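Local coordinates for uncharacterized protein AsqI (Emericella nidulans, PDB 5YY3) that uses one zinc ion per subunit to convert 4'-methoxycyclopenin into 4'-methoxyviridicatin, a ring contraction in the biosynthesis of aspoquinolone mycotoxins, at residues Ile136-Ser148 against Tyr180-Val192. Numbering follows the deposited sequence.
Sequences IFPPPLKNHPFFS and YDLNDSHYYWHMV
Leu141 meets the 180-192 helix through CB and both methyl branches. Its CB lies 3.5 Å from Asp184 OD1. CG, anti to the backbone N (chi1 172°), carries the fork toward the helix, where CD1 sits over the centre of one face of the Tyr187 ring, 3.9 Å from the centroid and 13° off the normal, a CH-pi contact, while CD2 reaches Asn183 CB at 3.7 Å. Met191 CE lies over the opposite face of Tyr187, offset toward the rim, and Pro139 O lies at the ring's edge, in plane. One water links Tyr187 OH (2.7 Å) to Pro140 O. The backbone is gripped too. Leu141 N donates to Asp184 OD1 at 3.0 Å and 159°, approaching the anti side, tilted out of the carboxylate plane; salt bridges to Arg536 and Arg554 would further favour a charged Asp184. Lys142 N gives Tyr180 OH a weak, strongly bent bond. Toward the C-terminal end of the helix segment, Pro138 CB packs on Met191 SD at 3.7 Å. This loop-on-helix packing, with Arg554 also hydrogen-bonded to the carbonyls of Pro138 and Pro139, belongs to the hemocyanin-type domain of the tyrosinase family, which here binds zinc; the same helix carries the zinc ligands His186 and His190, whose side chains make no contact with the 136-148 loop.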
loop_
_atom_site.group_PDB
_atom_site.type_symbol
_atom_site.label_atom_id
_atom_site.label_comp_id
_atom_site.label_asym_id
_atom_site.label_seq_id
_atom_site.Cartn_x
_atom_site.Cartn_y
_atom_site.Cartn_z
ATOM N N ILE A 136 26.433 -26.107 34.072
ATOM C CA ILE A 136 25.707 -26.935 33.106
ATOM C C ILE A 136 24.288 -26.401 32.924
ATOM O O ILE A 136 23.552 -26.186 33.896
ATOM C CB ILE A 136 25.664 -28.417 33.516
ATOM C CG1 ILE A 136 27.056 -29.037 33.375
ATOM C CG2 ILE A 136 24.680 -29.177 32.646
ATOM C CD1 ILE A 136 27.114 -30.520 33.685
ATOM N N PHE A 137 23.922 -26.159 31.670
ATOM C CA PHE A 137 22.741 -25.369 31.355
ATOM C C PHE A 137 21.799 -26.125 30.447
ATOM O O PHE A 137 22.229 -27.031 29.743
ATOM C CB PHE A 137 23.154 -24.060 30.694
ATOM C CG PHE A 137 23.995 -23.189 31.567
ATOM C CD1 PHE A 137 23.608 -22.914 32.866
ATOM C CD2 PHE A 137 25.185 -22.651 31.087
ATOM C CE1 PHE A 137 24.390 -22.115 33.673
ATOM C CE2 PHE A 137 25.968 -21.846 31.889
ATOM C CZ PHE A 137 25.573 -21.580 33.183
ATOM N N PRO A 138 20.509 -25.760 30.466
ATOM C CA PRO A 138 19.630 -26.293 29.422
ATOM C C PRO A 138 20.157 -25.836 28.063
ATOM O O PRO A 138 20.722 -24.746 27.976
ATOM C CB PRO A 138 18.259 -25.690 29.750
ATOM C CG PRO A 138 18.507 -24.666 30.822
ATOM C CD PRO A 138 19.779 -25.003 31.494
ATOM N N PRO A 139 20.002 -26.669 27.022
ATOM C CA PRO A 139 20.587 -26.360 25.712
ATOM C C PRO A 139 20.037 -25.075 25.100
ATOM O O PRO A 139 18.961 -24.614 25.484
ATOM C CB PRO A 139 20.195 -27.575 24.852
ATOM C CG PRO A 139 19.910 -28.667 25.835
ATOM C CD PRO A 139 19.323 -27.975 27.036
ATOM N N PRO A 140 20.787 -24.492 24.165
ATOM C CA PRO A 140 20.258 -23.431 23.305
ATOM C C PRO A 140 18.943 -23.860 22.658
ATOM O O PRO A 140 18.789 -25.037 22.367
ATOM C CB PRO A 140 21.361 -23.257 22.253
ATOM C CG PRO A 140 22.620 -23.617 22.987
ATOM C CD PRO A 140 22.233 -24.704 23.968
ATOM N N LEU A 141 18.015 -22.933 22.447
ATOM C CA LEU A 141 16.783 -23.244 21.731
ATOM C C LEU A 141 17.100 -23.859 20.376
ATOM O O LEU A 141 16.302 -24.627 19.836
ATOM C CB LEU A 141 15.920 -21.992 21.545
ATOM C CG LEU A 141 14.677 -22.120 20.646
ATOM C CD1 LEU A 141 13.676 -23.025 21.292
ATOM C CD2 LEU A 141 14.052 -20.748 20.347
ATOM N N LYS A 142 18.278 -23.531 19.840
ATOM C CA LYS A 142 18.669 -24.015 18.531
ATOM C C LYS A 142 18.774 -25.539 18.495
ATOM O O LYS A 142 18.658 -26.141 17.437
ATOM C CB LYS A 142 19.995 -23.407 18.086
ATOM C CG LYS A 142 20.117 -23.486 16.558
ATOM C CD LYS A 142 21.543 -23.645 16.034
ATOM C CE LYS A 142 21.556 -24.060 14.541
ATOM N NZ LYS A 142 20.359 -24.877 14.186
ATOM N N ASN A 143 18.998 -26.165 19.644
ATOM C CA ASN A 143 19.104 -27.617 19.687
ATOM C C ASN A 143 17.756 -28.326 19.654
ATOM O O ASN A 143 17.716 -29.540 19.468
ATOM C CB ASN A 143 19.880 -28.077 20.934
ATOM C CG ASN A 143 21.365 -27.780 20.851
ATOM O OD1 ASN A 143 21.822 -27.060 19.961
ATOM N ND2 ASN A 143 22.136 -28.366 21.768
ATOM N N HIS A 144 16.670 -27.578 19.836
ATOM C CA HIS A 144 15.340 -28.159 19.898
ATOM C C HIS A 144 15.041 -28.895 18.596
ATOM O O HIS A 144 15.429 -28.430 17.519
ATOM C CB HIS A 144 14.306 -27.066 20.166
ATOM C CG HIS A 144 12.938 -27.590 20.468
ATOM N ND1 HIS A 144 12.107 -28.114 19.499
ATOM C CD2 HIS A 144 12.254 -27.673 21.635
ATOM C CE1 HIS A 144 10.969 -28.495 20.056
ATOM N NE2 HIS A 144 11.033 -28.240 21.353
ATOM N N PRO A 145 14.382 -30.063 18.697
ATOM C CA PRO A 145 14.021 -30.887 17.533
ATOM C C PRO A 145 13.364 -30.116 16.382
ATOM O O PRO A 145 13.538 -30.507 15.228
ATOM C CB PRO A 145 13.029 -31.901 18.122
ATOM C CG PRO A 145 13.479 -32.078 19.525
ATOM C CD PRO A 145 14.035 -30.733 19.968
ATOM N N PHE A 146 12.622 -29.053 16.684
ATOM C CA PHE A 146 11.912 -28.304 15.644
ATOM C C PHE A 146 12.876 -27.531 14.733
ATOM O O PHE A 146 12.517 -27.151 13.620
ATOM C CB PHE A 146 10.899 -27.329 16.256
ATOM C CG PHE A 146 9.679 -27.990 16.847
ATOM C CD1 PHE A 146 9.571 -29.365 16.926
ATOM C CD2 PHE A 146 8.630 -27.218 17.317
ATOM C CE1 PHE A 146 8.441 -29.960 17.472
ATOM C CE2 PHE A 146 7.508 -27.798 17.860
ATOM C CZ PHE A 146 7.410 -29.175 17.938
ATOM N N PHE A 147 14.094 -27.305 15.214
ATOM C CA PHE A 147 15.134 -26.649 14.428
ATOM C C PHE A 147 15.820 -27.591 13.448
ATOM O O PHE A 147 16.889 -27.277 12.936
ATOM C CB PHE A 147 16.188 -26.023 15.350
ATOM C CG PHE A 147 15.830 -24.643 15.831
ATOM C CD1 PHE A 147 14.821 -24.456 16.759
ATOM C CD2 PHE A 147 16.496 -23.536 15.350
ATOM C CE1 PHE A 147 14.488 -23.189 17.196
ATOM C CE2 PHE A 147 16.176 -22.276 15.792
ATOM C CZ PHE A 147 15.167 -22.099 16.708
ATOM N N SER A 148 15.212 -28.745 13.187
ATOM C CA SER A 148 15.742 -29.691 12.205
ATOM C C SER A 148 14.627 -30.215 11.313
ATOM O O SER A 148 13.458 -30.216 11.704
ATOM C CB SER A 148 16.441 -30.858 12.895
ATOM O OG SER A 148 17.457 -30.392 13.758
ATOM N N TYR A 180 15.571 -14.949 16.867
ATOM C CA TYR A 180 16.086 -16.111 17.577
ATOM C C TYR A 180 16.340 -15.802 19.044
ATOM O O TYR A 180 16.021 -16.601 19.915
ATOM C CB TYR A 180 17.400 -16.634 16.959
ATOM C CG TYR A 180 17.973 -17.732 17.827
ATOM C CD1 TYR A 180 17.415 -19.012 17.807
ATOM C CD2 TYR A 180 18.997 -17.473 18.743
ATOM C CE1 TYR A 180 17.891 -20.016 18.631
ATOM C CE2 TYR A 180 19.477 -18.476 19.575
ATOM C CZ TYR A 180 18.910 -19.744 19.512
ATOM O OH TYR A 180 19.367 -20.752 20.316
ATOM N N ASP A 181 16.953 -14.652 19.316
ATOM C CA ASP A 181 17.387 -14.369 20.664
ATOM C C ASP A 181 16.206 -13.955 21.540
ATOM O O ASP A 181 16.203 -14.218 22.741
ATOM C CB ASP A 181 18.502 -13.310 20.647
ATOM C CG ASP A 181 19.772 -13.826 19.960
ATOM O OD1 ASP A 181 20.511 -14.610 20.599
ATOM O OD2 ASP A 181 20.020 -13.476 18.779
ATOM N N LEU A 182 15.198 -13.319 20.960
ATOM C CA LEU A 182 13.967 -13.122 21.714
ATOM C C LEU A 182 13.384 -14.486 22.060
ATOM O O LEU A 182 12.971 -14.735 23.187
ATOM C CB LEU A 182 12.949 -12.298 20.927
ATOM C CG LEU A 182 11.536 -12.211 21.498
ATOM C CD1 LEU A 182 11.551 -11.593 22.882
ATOM C CD2 LEU A 182 10.619 -11.422 20.561
ATOM N N ASN A 183 13.369 -15.382 21.089
ATOM C CA ASN A 183 12.747 -16.667 21.306
ATOM C C ASN A 183 13.549 -17.536 22.255
ATOM O O ASN A 183 12.970 -18.209 23.129
ATOM C CB ASN A 183 12.535 -17.372 19.977
ATOM C CG ASN A 183 11.226 -16.985 19.337
ATOM O OD1 ASN A 183 10.188 -17.571 19.642
ATOM N ND2 ASN A 183 11.258 -15.968 18.469
ATOM N N ASP A 184 14.871 -17.517 22.124
ATOM C CA ASP A 184 15.672 -18.288 23.066
ATOM C C ASP A 184 15.544 -17.694 24.466
ATOM O O ASP A 184 15.485 -18.431 25.440
ATOM C CB ASP A 184 17.156 -18.364 22.675
ATOM C CG ASP A 184 17.996 -19.070 23.748
ATOM O OD1 ASP A 184 17.873 -20.311 23.878
ATOM O OD2 ASP A 184 18.741 -18.380 24.491
ATOM N N SER A 185 15.492 -16.368 24.566
ATOM C CA SER A 185 15.331 -15.722 25.872
ATOM C C SER A 185 14.009 -16.097 26.546
ATOM O O SER A 185 13.954 -16.369 27.752
ATOM C CB SER A 185 15.420 -14.201 25.728
ATOM O OG SER A 185 14.791 -13.564 26.825
ATOM N N HIS A 186 12.940 -16.078 25.759
ATOM C CA HIS A 186 11.604 -16.380 26.240
ATOM C C HIS A 186 11.537 -17.835 26.692
ATOM O O HIS A 186 10.856 -18.181 27.659
ATOM C CB HIS A 186 10.594 -16.105 25.129
ATOM C CG HIS A 186 9.189 -16.518 25.447
ATOM N ND1 HIS A 186 8.329 -15.728 26.179
ATOM C CD2 HIS A 186 8.486 -17.625 25.099
ATOM C CE1 HIS A 186 7.159 -16.329 26.270
ATOM N NE2 HIS A 186 7.226 -17.479 25.623
ATOM N N TYR A 187 12.259 -18.676 25.968
ATOM C CA TYR A 187 12.295 -20.115 26.187
ATOM C C TYR A 187 12.948 -20.435 27.527
ATOM O O TYR A 187 12.454 -21.263 28.290
ATOM C CB TYR A 187 13.035 -20.747 25.019
ATOM C CG TYR A 187 13.505 -22.176 25.120
ATOM C CD1 TYR A 187 12.622 -23.246 24.944
ATOM C CD2 TYR A 187 14.859 -22.461 25.274
ATOM C CE1 TYR A 187 13.069 -24.560 24.975
ATOM C CE2 TYR A 187 15.319 -23.761 25.304
ATOM C CZ TYR A 187 14.421 -24.808 25.149
ATOM O OH TYR A 187 14.887 -26.102 25.186
ATOM N N TYR A 188 14.046 -19.754 27.824
ATOM C CA TYR A 188 14.704 -19.938 29.102
ATOM C C TYR A 188 13.890 -19.290 30.221
ATOM O O TYR A 188 13.855 -19.798 31.337
ATOM C CB TYR A 188 16.135 -19.371 29.054
ATOM C CG TYR A 188 16.912 -19.530 30.353
ATOM C CD1 TYR A 188 17.208 -20.795 30.869
ATOM C CD2 TYR A 188 17.353 -18.417 31.063
ATOM C CE1 TYR A 188 17.918 -20.946 32.068
ATOM C CE2 TYR A 188 18.072 -18.556 32.260
ATOM C CZ TYR A 188 18.351 -19.819 32.755
ATOM O OH TYR A 188 19.059 -19.944 33.936
ATOM N N TRP A 189 13.224 -18.180 29.917
ATOM C CA TRP A 189 12.479 -17.447 30.933
ATOM C C TRP A 189 11.461 -18.343 31.620
ATOM O O TRP A 189 11.266 -18.281 32.827
ATOM C CB TRP A 189 11.768 -16.235 30.326
ATOM C CG TRP A 189 11.179 -15.292 31.343
ATOM C CD1 TRP A 189 11.816 -14.263 31.959
ATOM C CD2 TRP A 189 9.835 -15.286 31.850
ATOM N NE1 TRP A 189 10.958 -13.615 32.819
ATOM C CE2 TRP A 189 9.736 -14.225 32.769
ATOM C CE3 TRP A 189 8.706 -16.074 31.611
ATOM C CZ2 TRP A 189 8.562 -13.935 33.456
ATOM C CZ3 TRP A 189 7.526 -15.779 32.303
ATOM C CH2 TRP A 189 7.470 -14.721 33.209
ATOM N N HIS A 190 10.807 -19.182 30.834
ATOM C CA HIS A 190 9.772 -20.035 31.376
ATOM C C HIS A 190 10.389 -21.125 32.241
ATOM O O HIS A 190 9.808 -21.506 33.259
ATOM C CB HIS A 190 8.915 -20.598 30.247
ATOM C CG HIS A 190 7.960 -19.589 29.686
ATOM N ND1 HIS A 190 7.137 -18.829 30.490
ATOM C CD2 HIS A 190 7.729 -19.183 28.418
ATOM C CE1 HIS A 190 6.420 -18.013 29.739
ATOM N NE2 HIS A 190 6.760 -18.206 28.479
ATOM N N MET A 191 11.579 -21.598 31.870
ATOM C CA MET A 191 12.277 -22.534 32.732
ATOM C C MET A 191 12.608 -21.845 34.050
ATOM O O MET A 191 12.467 -22.436 35.119
ATOM C CB MET A 191 13.542 -23.064 32.074
ATOM C CG MET A 191 13.279 -23.775 30.763
ATOM S SD MET A 191 14.826 -24.308 30.037
ATOM C CE MET A 191 14.350 -24.645 28.357
ATOM N N VAL A 192 13.041 -20.592 33.972
ATOM C CA VAL A 192 13.339 -19.832 35.178
ATOM C C VAL A 192 12.094 -19.651 36.031
ATOM O O VAL A 192 12.094 -19.946 37.228
ATOM C CB VAL A 192 13.932 -18.459 34.848
ATOM C CG1 VAL A 192 13.871 -17.534 36.078
ATOM C CG2 VAL A 192 15.358 -18.620 34.387
HETATM O O HOH W 1 16.647 -27.175 23.395
#